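Long-range contacts in hypothetical protein PH1109 (Pyrococcus horikoshii, PDB 2D59), which is of unknown function but belongs to the CoA-binding-domain family, with a Rossmann-like fold of parallel strands flanked by helices: residues Tyr22-Leu27 against Gly49-Pro54; Val80-Val85 against Val104-Tyr109; Pro6-Thr11 against Ala129-Met134. All blocks are in the same frame, centred on the assembly; numbering follows the deposited sequence.

Contact 1: residues Tyr22-Leu27 against Gly49-Pro54; sequences YKKIAL and GYDVYP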
loop_
_atom_site.group_PDB
_atom_site.type_symbol
_atom_site.label_atom_id
_atom_site.label_comp_id
_atom_site.label_asym_id
_atom_site.label_seq_id
_atom_site.Cartn_x
_atom_site.Cartn_y
_atom_site.Cartn_z
ATOM N N TYR A 22 -6.114 10.263 0.151
ATOM C CA TYR A 22 -4.875 9.836 0.791
ATOM C C TYR A 22 -3.697 9.816 -0.180
ATOM O O TYR A 22 -3.662 9.023 -1.123
ATOM C CB TYR A 22 -5.066 8.455 1.421
ATOM C CG TYR A 22 -6.200 8.407 2.420
ATOM C CD1 TYR A 22 -6.189 9.218 3.557
ATOM C CD2 TYR A 22 -7.292 7.560 2.227
ATOM C CE1 TYR A 22 -7.238 9.187 4.476
ATOM C CE2 TYR A 22 -8.345 7.522 3.140
ATOM C CZ TYR A 22 -8.312 8.337 4.259
ATOM O OH TYR A 22 -9.350 8.304 5.162
ATOM N N LYS A 23 -2.733 10.701 0.063
ATOM C CA LYS A 23 -1.546 10.805 -0.776
ATOM C C LYS A 23 -0.289 10.306 -0.068
ATOM O O LYS A 23 0.760 10.187 -0.695
ATOM C CB LYS A 23 -1.329 12.259 -1.209
ATOM C CG LYS A 23 -2.491 12.862 -1.979
ATOM C CD LYS A 23 -2.779 12.079 -3.249
ATOM C CE LYS A 23 -3.940 12.689 -4.018
ATOM N NZ LYS A 23 -4.266 11.917 -5.253
ATOM N N LYS A 24 -0.397 10.027 1.229
ATOM C CA LYS A 24 0.744 9.552 2.014
ATOM C C LYS A 24 0.754 8.026 2.010
ATOM O O LYS A 24 0.009 7.385 2.759
ATOM C CB LYS A 24 0.643 10.065 3.455
ATOM C CG LYS A 24 0.339 11.550 3.567
ATOM C CD LYS A 24 1.475 12.412 3.046
ATOM C CE LYS A 24 2.674 12.368 3.978
ATOM N NZ LYS A 24 3.744 13.298 3.527
ATOM N N ILE A 25 1.608 7.448 1.170
ATOM C CA ILE A 25 1.688 5.998 1.039
ATOM C C ILE A 25 2.969 5.357 1.551
ATOM O O ILE A 25 4.070 5.790 1.215
ATOM C CB ILE A 25 1.559 5.544 -0.442
ATOM C CG1 ILE A 25 0.462 6.327 -1.153
ATOM C CG2 ILE A 25 1.266 4.045 -0.510
ATOM C CD1 ILE A 25 0.946 7.638 -1.683
ATOM N N ALA A 26 2.808 4.320 2.364
ATOM C CA ALA A 26 3.934 3.551 2.863
ATOM C C ALA A 26 3.864 2.308 1.979
ATOM O O ALA A 26 2.895 1.547 2.044
ATOM C CB ALA A 26 3.729 3.183 4.325
ATOM N N LEU A 27 4.871 2.110 1.137
ATOM C CA LEU A 27 4.863 0.969 0.233
ATOM C C LEU A 27 5.790 -0.125 0.748
ATOM O O LEU A 27 7.013 -0.041 0.618
ATOM C CB LEU A 27 5.268 1.429 -1.173
ATOM C CG LEU A 27 4.940 0.493 -2.339
ATOM C CD1 LEU A 27 4.522 1.309 -3.564
ATOM C CD2 LEU A 27 6.144 -0.381 -2.642
ATOM N N GLY A 49 2.084 12.219 -8.439
ATOM C CA GLY A 49 1.977 13.081 -7.274
ATOM C C GLY A 49 1.873 12.532 -5.868
ATOM O O GLY A 49 1.714 13.306 -4.923
ATOM N N TYR A 50 1.954 11.218 -5.706
ATOM C CA TYR A 50 1.863 10.639 -4.375
ATOM C C TYR A 50 3.157 10.776 -3.578
ATOM O O TYR A 50 4.251 10.822 -4.147
ATOM C CB TYR A 50 1.477 9.160 -4.471
ATOM C CG TYR A 50 0.047 8.939 -4.911
ATOM C CD1 TYR A 50 -0.304 8.968 -6.261
ATOM C CD2 TYR A 50 -0.962 8.734 -3.972
ATOM C CE1 TYR A 50 -1.628 8.798 -6.661
ATOM C CE2 TYR A 50 -2.287 8.564 -4.361
ATOM C CZ TYR A 50 -2.613 8.598 -5.702
ATOM O OH TYR A 50 -3.926 8.439 -6.083
ATOM N N ASP A 51 3.018 10.881 -2.258
ATOM C CA ASP A 51 4.170 10.953 -1.356
ATOM C C ASP A 51 4.384 9.493 -0.978
ATOM O O ASP A 51 3.632 8.939 -0.175
ATOM C CB ASP A 51 3.840 11.769 -0.102
ATOM C CG ASP A 51 3.877 13.269 -0.344
ATOM O OD1 ASP A 51 3.425 14.027 0.542
ATOM O OD2 ASP A 51 4.368 13.694 -1.407
ATOM N N VAL A 52 5.397 8.866 -1.567
ATOM C CA VAL A 52 5.654 7.455 -1.316
ATOM C C VAL A 52 6.894 7.204 -0.468
ATOM O O VAL A 52 7.997 7.624 -0.817
ATOM C CB VAL A 52 5.799 6.681 -2.650
ATOM C CG1 VAL A 52 5.849 5.183 -2.387
ATOM C CG2 VAL A 52 4.634 7.019 -3.576
ATOM N N TYR A 53 6.686 6.510 0.645
ATOM C CA TYR A 53 7.746 6.162 1.580
ATOM C C TYR A 53 7.914 4.648 1.535
ATOM O O TYR A 53 7.146 3.907 2.151
ATOM C CB TYR A 53 7.347 6.636 2.980
ATOM C CG TYR A 53 7.028 8.114 3.016
ATOM C CD1 TYR A 53 8.043 9.066 3.118
ATOM C CD2 TYR A 53 5.717 8.566 2.871
ATOM C CE1 TYR A 53 7.759 10.426 3.070
ATOM C CE2 TYR A 53 5.419 9.924 2.822
ATOM C CZ TYR A 53 6.443 10.850 2.920
ATOM O OH TYR A 53 6.149 12.191 2.865
ATOM N N PRO A 54 8.915 4.165 0.782
ATOM C CA PRO A 54 9.148 2.724 0.674
ATOM C C PRO A 54 9.605 2.065 1.966
ATOM O O PRO A 54 10.326 2.666 2.763
ATOM C CB PRO A 54 10.189 2.626 -0.438
ATOM C CG PRO A 54 10.967 3.893 -0.277
ATOM C CD PRO A 54 9.891 4.922 -0.022
#
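Ile25 is tied twice to the neighbouring parallel strand: Ile25 N donates to Asp51 O at 2.9 Å, and Ile25 O accepts the N-H of Tyr53, 2.8 Å from Ile25 O to Tyr53 N, in an almost straight bond (176° at the hydrogen). The ladder continues with Leu27 N to Tyr53 O at 3.1 Å, where the donor stands well above the carbonyl plane. On the face carrying Tyr53, the phenol lies with its edge toward Lys24. Bends at chi2 and chi3 fold the lysine chain back across to strand 51-54, and Lys24 NZ reaches Tyr53 OH at 2.7 Å, near the plane of the ring. The same ammonium makes a salt bridge of 3.1 Å to Asp51 OD1, which it meets on the anti side, so one charge joins two side chains of the partner strand. On the face of Ile25, Tyr50 lies obliquely across the isoleucine, with Ile25 CG1 4.0 Å from Tyr50 CD2; the position of the terminal methyl is doubtful. Tyr22 O approaches the edge of that ring at Tyr50 CE2, 3.5 Å away, and Lys23 CD sits 3.7 Å from the same carbon. Both polar ends, Lys23 NZ and Tyr50 OH, bond to the carbonyl of Leu19. Leu27 CB touches Val52 CG1 farther along. The pair opens and closes a beta-alpha-beta unit: helix 37-47, which ends in a Schellman motif at Gly49, packs Met42 on Leu27, Val52 and Pro54, while strand 80-83 flanks strand 24-28 on the side away from 51-55.

Contact 2: residues Val80-Val85 against Val104-Tyr109; sequences VVDLFV and VVWFQY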
loop_
_atom_site.group_PDB
_atom_site.type_symbol
_atom_site.label_atom_id
_atom_site.label_comp_id
_atom_site.label_asym_id
_atom_site.label_seq_id
_atom_site.Cartn_x
_atom_site.Cartn_y
_atom_site.Cartn_z
ATOM N N VAL A 80 -1.971 5.391 3.854
ATOM C CA VAL A 80 -2.186 4.103 3.202
ATOM C C VAL A 80 -0.956 3.202 3.262
ATOM O O VAL A 80 0.155 3.617 2.925
ATOM C CB VAL A 80 -2.565 4.278 1.704
ATOM C CG1 VAL A 80 -2.817 2.912 1.066
ATOM C CG2 VAL A 80 -3.794 5.165 1.567
ATOM N N VAL A 81 -1.160 1.968 3.703
ATOM C CA VAL A 81 -0.076 1.000 3.758
ATOM C C VAL A 81 -0.338 0.019 2.616
ATOM O O VAL A 81 -1.230 -0.831 2.689
ATOM C CB VAL A 81 -0.042 0.254 5.103
ATOM C CG1 VAL A 81 1.079 -0.777 5.094
ATOM C CG2 VAL A 81 0.180 1.248 6.236
ATOM N N ASP A 82 0.452 0.165 1.558
ATOM C CA ASP A 82 0.341 -0.635 0.343
ATOM C C ASP A 82 1.256 -1.853 0.440
ATOM O O ASP A 82 2.477 -1.727 0.340
ATOM C CB ASP A 82 0.727 0.259 -0.836
ATOM C CG ASP A 82 0.361 -0.331 -2.171
ATOM O OD1 ASP A 82 -0.569 -1.160 -2.230
ATOM O OD2 ASP A 82 1.001 0.066 -3.168
ATOM N N LEU A 83 0.658 -3.029 0.618
ATOM C CA LEU A 83 1.415 -4.271 0.792
ATOM C C LEU A 83 1.747 -5.107 -0.440
ATOM O O LEU A 83 0.868 -5.493 -1.205
ATOM C CB LEU A 83 0.685 -5.174 1.788
ATOM C CG LEU A 83 0.351 -4.613 3.172
ATOM C CD1 LEU A 83 -0.649 -5.537 3.848
ATOM C CD2 LEU A 83 1.617 -4.469 4.007
ATOM N N PHE A 84 3.030 -5.424 -0.594
ATOM C CA PHE A 84 3.495 -6.247 -1.702
ATOM C C PHE A 84 4.136 -7.542 -1.200
ATOM O O PHE A 84 4.672 -8.322 -1.988
ATOM C CB PHE A 84 4.498 -5.465 -2.557
ATOM C CG PHE A 84 3.858 -4.450 -3.460
ATOM C CD1 PHE A 84 3.398 -4.816 -4.722
ATOM C CD2 PHE A 84 3.693 -3.132 -3.041
ATOM C CE1 PHE A 84 2.782 -3.882 -5.558
ATOM C CE2 PHE A 84 3.078 -2.192 -3.867
ATOM C CZ PHE A 84 2.623 -2.568 -5.126
ATOM N N VAL A 85 4.061 -7.779 0.107
ATOM C CA VAL A 85 4.654 -8.979 0.701
ATOM C C VAL A 85 3.704 -10.173 0.817
ATOM O O VAL A 85 2.485 -10.031 0.716
ATOM C CB VAL A 85 5.238 -8.674 2.100
ATOM C CG1 VAL A 85 6.337 -7.627 1.983
ATOM C CG2 VAL A 85 4.140 -8.194 3.042
ATOM N N VAL A 104 -5.773 3.310 5.870
ATOM C CA VAL A 104 -6.099 2.244 4.929
ATOM C C VAL A 104 -4.994 1.203 4.800
ATOM O O VAL A 104 -3.810 1.533 4.814
ATOM C CB VAL A 104 -6.350 2.833 3.514
ATOM C CG1 VAL A 104 -6.636 1.718 2.515
ATOM C CG2 VAL A 104 -7.503 3.822 3.555
ATOM N N VAL A 105 -5.395 -0.060 4.696
ATOM C CA VAL A 105 -4.452 -1.148 4.485
ATOM C C VAL A 105 -4.839 -1.643 3.098
ATOM O O VAL A 105 -5.990 -2.002 2.857
ATOM C CB VAL A 105 -4.623 -2.290 5.506
ATOM C CG1 VAL A 105 -3.622 -3.404 5.206
ATOM C CG2 VAL A 105 -4.404 -1.763 6.913
ATOM N N TRP A 106 -3.881 -1.636 2.184
ATOM C CA TRP A 106 -4.142 -2.057 0.819
ATOM C C TRP A 106 -3.371 -3.324 0.469
ATOM O O TRP A 106 -2.148 -3.297 0.343
ATOM C CB TRP A 106 -3.758 -0.922 -0.138
ATOM C CG TRP A 106 -4.173 -1.139 -1.563
ATOM C CD1 TRP A 106 -3.845 -2.199 -2.360
ATOM C CD2 TRP A 106 -4.966 -0.259 -2.373
ATOM N NE1 TRP A 106 -4.381 -2.033 -3.612
ATOM C CE2 TRP A 106 -5.071 -0.851 -3.651
ATOM C CE3 TRP A 106 -5.590 0.975 -2.146
ATOM C CZ2 TRP A 106 -5.785 -0.256 -4.698
ATOM C CZ3 TRP A 106 -6.299 1.569 -3.189
ATOM C CH2 TRP A 106 -6.388 0.951 -4.450
ATOM N N PHE A 107 -4.095 -4.431 0.323
ATOM C CA PHE A 107 -3.497 -5.715 -0.029
ATOM C C PHE A 107 -3.413 -5.847 -1.547
ATOM O O PHE A 107 -4.434 -5.945 -2.228
ATOM C CB PHE A 107 -4.345 -6.863 0.526
ATOM C CG PHE A 107 -4.278 -7.011 2.024
ATOM C CD1 PHE A 107 -3.307 -7.816 2.618
ATOM C CD2 PHE A 107 -5.196 -6.358 2.839
ATOM C CE1 PHE A 107 -3.258 -7.970 4.005
ATOM C CE2 PHE A 107 -5.155 -6.507 4.229
ATOM C CZ PHE A 107 -4.183 -7.315 4.809
ATOM N N GLN A 108 -2.196 -5.843 -2.079
ATOM C CA GLN A 108 -2.002 -5.991 -3.515
ATOM C C GLN A 108 -2.282 -7.453 -3.873
ATOM O O GLN A 108 -2.509 -8.283 -2.993
ATOM C CB GLN A 108 -0.566 -5.615 -3.892
ATOM C CG GLN A 108 -0.223 -4.135 -3.734
ATOM C CD GLN A 108 -0.605 -3.301 -4.943
ATOM O OE1 GLN A 108 -0.453 -3.738 -6.086
ATOM N NE2 GLN A 108 -1.075 -2.084 -4.698
ATOM N N TYR A 109 -2.266 -7.767 -5.162
ATOM C CA TYR A 109 -2.534 -9.127 -5.614
ATOM C C TYR A 109 -1.678 -10.190 -4.923
ATOM O O TYR A 109 -0.473 -10.017 -4.738
ATOM C CB TYR A 109 -2.341 -9.219 -7.132
ATOM C CG TYR A 109 -3.320 -8.376 -7.922
ATOM C CD1 TYR A 109 -4.694 -8.517 -7.736
ATOM C CD2 TYR A 109 -2.875 -7.446 -8.865
ATOM C CE1 TYR A 109 -5.602 -7.755 -8.466
ATOM C CE2 TYR A 109 -3.778 -6.677 -9.602
ATOM C CZ TYR A 109 -5.140 -6.841 -9.395
ATOM O OH TYR A 109 -6.046 -6.102 -10.126
#
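Leu83 and Phe107 lie side by side on one face of two parallel strands, tightly packed on both. Leu83 CD1 sits over the phenylalanine ring in a CH-pi contact, 4.0 Å from the centroid of Phe107, and also touches Val105 CG1. On the other face Val80 lines up with Val104, Val80 CG2 lying 4.0 Å from Val104 CB, and its second methyl meets CB of Trp106. Between these layers the backbone is laced from Val81 N to Val104 O (2.9 Å), from Trp106 N to Val81 O (2.8 Å) and from Leu83 N to Trp106 O.

Beyond the strand ends the grip passes to Gln108, and Gln108 N donates to Leu83 O at 3.2 Å. The bend at chi2 (-85°) lays CD over Phe84, from where Gln108 NE2 donates to Asp82 OD1 at 2.7 Å, on the syn lone pair, with carboxylate and amide planes 71° apart. That buried carboxylate thus has a donor across the strands. Gln108 CG is 3.6 Å from the ring centroid of Phe84, and the amide stacks on the ring, the planes 23° apart. Only past this clamp does the contact slacken: Phe84 is partly exposed, and Val85 and Tyr109 do not touch the opposite segment. Trp106 NE1 donates to Arg131 O, outside the two segments, and Met133 of helix 133-141 packs on Asp82, Trp106 and Gln108. Helix 87-100 connects the two strands and packs against Leu83 and Phe107, completing a beta-alpha-beta unit in the middle of a Rossmann-like parallel sheet.

Contact 3: residues Pro6-Thr11 against Ala129-Met134; sequences PIDGLT and ANRCMM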
loop_
_atom_site.group_PDB
_atom_site.type_symbol
_atom_site.label_atom_id
_atom_site.label_comp_id
_atom_site.label_asym_id
_atom_site.label_seq_id
_atom_site.Cartn_x
_atom_site.Cartn_y
_atom_site.Cartn_z
ATOM N N PRO A 6 -11.771 -8.314 -6.842
ATOM C CA PRO A 6 -11.538 -7.649 -5.559
ATOM C C PRO A 6 -12.075 -8.489 -4.402
ATOM O O PRO A 6 -13.113 -9.144 -4.522
ATOM C CB PRO A 6 -12.302 -6.335 -5.708
ATOM C CG PRO A 6 -12.211 -6.060 -7.174
ATOM C CD PRO A 6 -12.476 -7.419 -7.776
ATOM N N ILE A 7 -11.359 -8.466 -3.285
ATOM C CA ILE A 7 -11.758 -9.209 -2.098
ATOM C C ILE A 7 -12.608 -8.318 -1.196
ATOM O O ILE A 7 -13.485 -8.800 -0.480
ATOM C CB ILE A 7 -10.508 -9.711 -1.340
ATOM C CG1 ILE A 7 -9.965 -10.955 -2.045
ATOM C CG2 ILE A 7 -10.832 -10.003 0.114
ATOM C CD1 ILE A 7 -8.648 -11.447 -1.486
ATOM N N ASP A 8 -12.351 -7.014 -1.240
ATOM C CA ASP A 8 -13.121 -6.072 -0.436
ATOM C C ASP A 8 -14.462 -5.822 -1.121
ATOM O O ASP A 8 -14.652 -6.199 -2.279
ATOM C CB ASP A 8 -12.363 -4.750 -0.282
ATOM C CG ASP A 8 -12.156 -4.043 -1.601
ATOM O OD1 ASP A 8 -11.042 -4.127 -2.165
ATOM O OD2 ASP A 8 -13.114 -3.408 -2.086
ATOM N N GLY A 9 -15.389 -5.188 -0.409
ATOM C CA GLY A 9 -16.696 -4.914 -0.982
ATOM C C GLY A 9 -16.921 -3.457 -1.343
ATOM O O GLY A 9 -18.053 -3.038 -1.587
ATOM N N LEU A 10 -15.844 -2.680 -1.387
ATOM C CA LEU A 10 -15.938 -1.263 -1.719
ATOM C C LEU A 10 -16.324 -1.046 -3.185
ATOM O O LEU A 10 -16.094 -1.905 -4.039
ATOM C CB LEU A 10 -14.601 -0.577 -1.418
ATOM C CG LEU A 10 -14.032 -0.801 -0.012
ATOM C CD1 LEU A 10 -12.664 -0.144 0.093
ATOM C CD2 LEU A 10 -14.981 -0.226 1.039
ATOM N N THR A 11 -16.908 0.114 -3.472
ATOM C CA THR A 11 -17.336 0.462 -4.823
ATOM C C THR A 11 -16.240 1.232 -5.548
ATOM O O THR A 11 -15.261 1.657 -4.931
ATOM C CB THR A 11 -18.584 1.359 -4.794
ATOM O OG1 THR A 11 -18.243 2.627 -4.217
ATOM C CG2 THR A 11 -19.685 0.715 -3.965
ATOM N N ALA A 129 -8.591 -4.826 -0.865
ATOM C CA ALA A 129 -7.923 -6.105 -1.059
ATOM C C ALA A 129 -8.048 -6.712 -2.443
ATOM O O ALA A 129 -9.117 -6.702 -3.068
ATOM C CB ALA A 129 -8.409 -7.097 -0.009
ATOM N N ASN A 130 -6.927 -7.260 -2.897
ATOM C CA ASN A 130 -6.811 -7.892 -4.199
ATOM C C ASN A 130 -7.093 -6.916 -5.335
ATOM O O ASN A 130 -7.890 -7.185 -6.234
ATOM C CB ASN A 130 -7.727 -9.111 -4.294
ATOM C CG ASN A 130 -7.157 -10.179 -5.202
ATOM O OD1 ASN A 130 -5.978 -10.521 -5.096
ATOM N ND2 ASN A 130 -7.985 -10.715 -6.092
ATOM N N ARG A 131 -6.433 -5.766 -5.253
ATOM C CA ARG A 131 -6.510 -4.710 -6.254
ATOM C C ARG A 131 -5.096 -4.142 -6.299
ATOM O O ARG A 131 -4.305 -4.370 -5.385
ATOM C CB ARG A 131 -7.462 -3.582 -5.831
ATOM C CG ARG A 131 -8.897 -3.975 -5.539
ATOM C CD ARG A 131 -9.712 -2.700 -5.352
ATOM N NE ARG A 131 -11.029 -2.928 -4.766
ATOM C CZ ARG A 131 -12.178 -2.731 -5.404
ATOM N NH1 ARG A 131 -12.180 -2.308 -6.661
ATOM N NH2 ARG A 131 -13.328 -2.945 -4.779
ATOM N N CYS A 132 -4.782 -3.407 -7.355
ATOM C CA CYS A 132 -3.473 -2.789 -7.491
ATOM C C CYS A 132 -3.668 -1.277 -7.503
ATOM O O CYS A 132 -4.514 -0.771 -8.239
ATOM C CB CYS A 132 -2.810 -3.236 -8.791
ATOM S SG CYS A 132 -1.272 -2.369 -9.154
ATOM N N MET A 133 -2.901 -0.551 -6.693
ATOM C CA MET A 133 -3.048 0.903 -6.649
ATOM C C MET A 133 -2.886 1.551 -8.019
ATOM O O MET A 133 -3.596 2.498 -8.349
ATOM C CB MET A 133 -2.064 1.525 -5.654
ATOM C CG MET A 133 -2.431 1.278 -4.193
ATOM S SD MET A 133 -1.588 2.414 -3.058
ATOM C CE MET A 133 -2.637 3.899 -3.230
ATOM N N MET A 134 -1.956 1.041 -8.819
ATOM C CA MET A 134 -1.736 1.588 -10.150
ATOM C C MET A 134 -2.898 1.270 -11.085
ATOM O O MET A 134 -3.405 2.155 -11.780
ATOM C CB MET A 134 -0.448 1.030 -10.753
ATOM C CG MET A 134 -0.254 1.430 -12.198
ATOM S SD MET A 134 1.325 0.866 -12.845
ATOM C CE MET A 134 0.959 -0.835 -13.178
HETATM O O HOH W 1 -15.032 -1.887 -7.183
#
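Pro6-Ile7 and Ala129-Asn130 run past each other in roughly opposing directions, Pro6 beside Asn130 and Ile7 beside Ala129, joined by Ile7 N to Ala129 O at 2.9 Å, with the donor well above the carbonyl plane. This pins the N-terminal loop of the Rossmann-like domain to the end of edge strand 126-129; the Asp8-Arg131 pair adds the turn before helix 133-141. Asp8 carries most of the polar work. Its CG sits between the backbone N and the carbonyl carbon (chi1 63°), and the carboxylate meets Arg131 nearly coplanar and side-on: Arg131 NE to Asp8 OD1 at 2.9 Å, Arg131 NH2 to Asp8 OD2 at 2.7 Å. Each oxygen has a second donor, Ala129 N for OD1 and, in an Asx turn, Leu10 N for OD2, so four bonds fix the group's rotation. Pro6 roofs the guanidinium, its CB over the centre of one face and 3.6 Å from Arg131 CZ. Ile7 CB packs on Ala129 CB at 3.6 Å, and its CG1 lies against Asn130 CB. Glu136 adds a salt bridge to Arg131 NH1, which also donates to a water in the guanidinium plane, its oxygen 2.9 Å away.

Overall arrangement
Contacts 1 and 2 belong to the same parallel sheet and follow one another along the chain, whereas contact 3 closes a long loop in which both are nested. The centres of contacts 1 and 2 are about 12 Å apart, and neighbouring strands connect them through probable hydrogen bonds such as Ala26 N to Val80 O, 2.8 Å. Contact 3 lies about 10 Å from contact 2, centre to centre; Asn130 N probably bonds to Phe107 O at 2.9 Å, linking the residue just after edge strand 126-129 to strand 104-107. Contacts 1 and 3, about 18 Å apart between centres, flank the middle of the molecule, yet Met133 SD still reaches Ile25 CG2 at 4.2 Å.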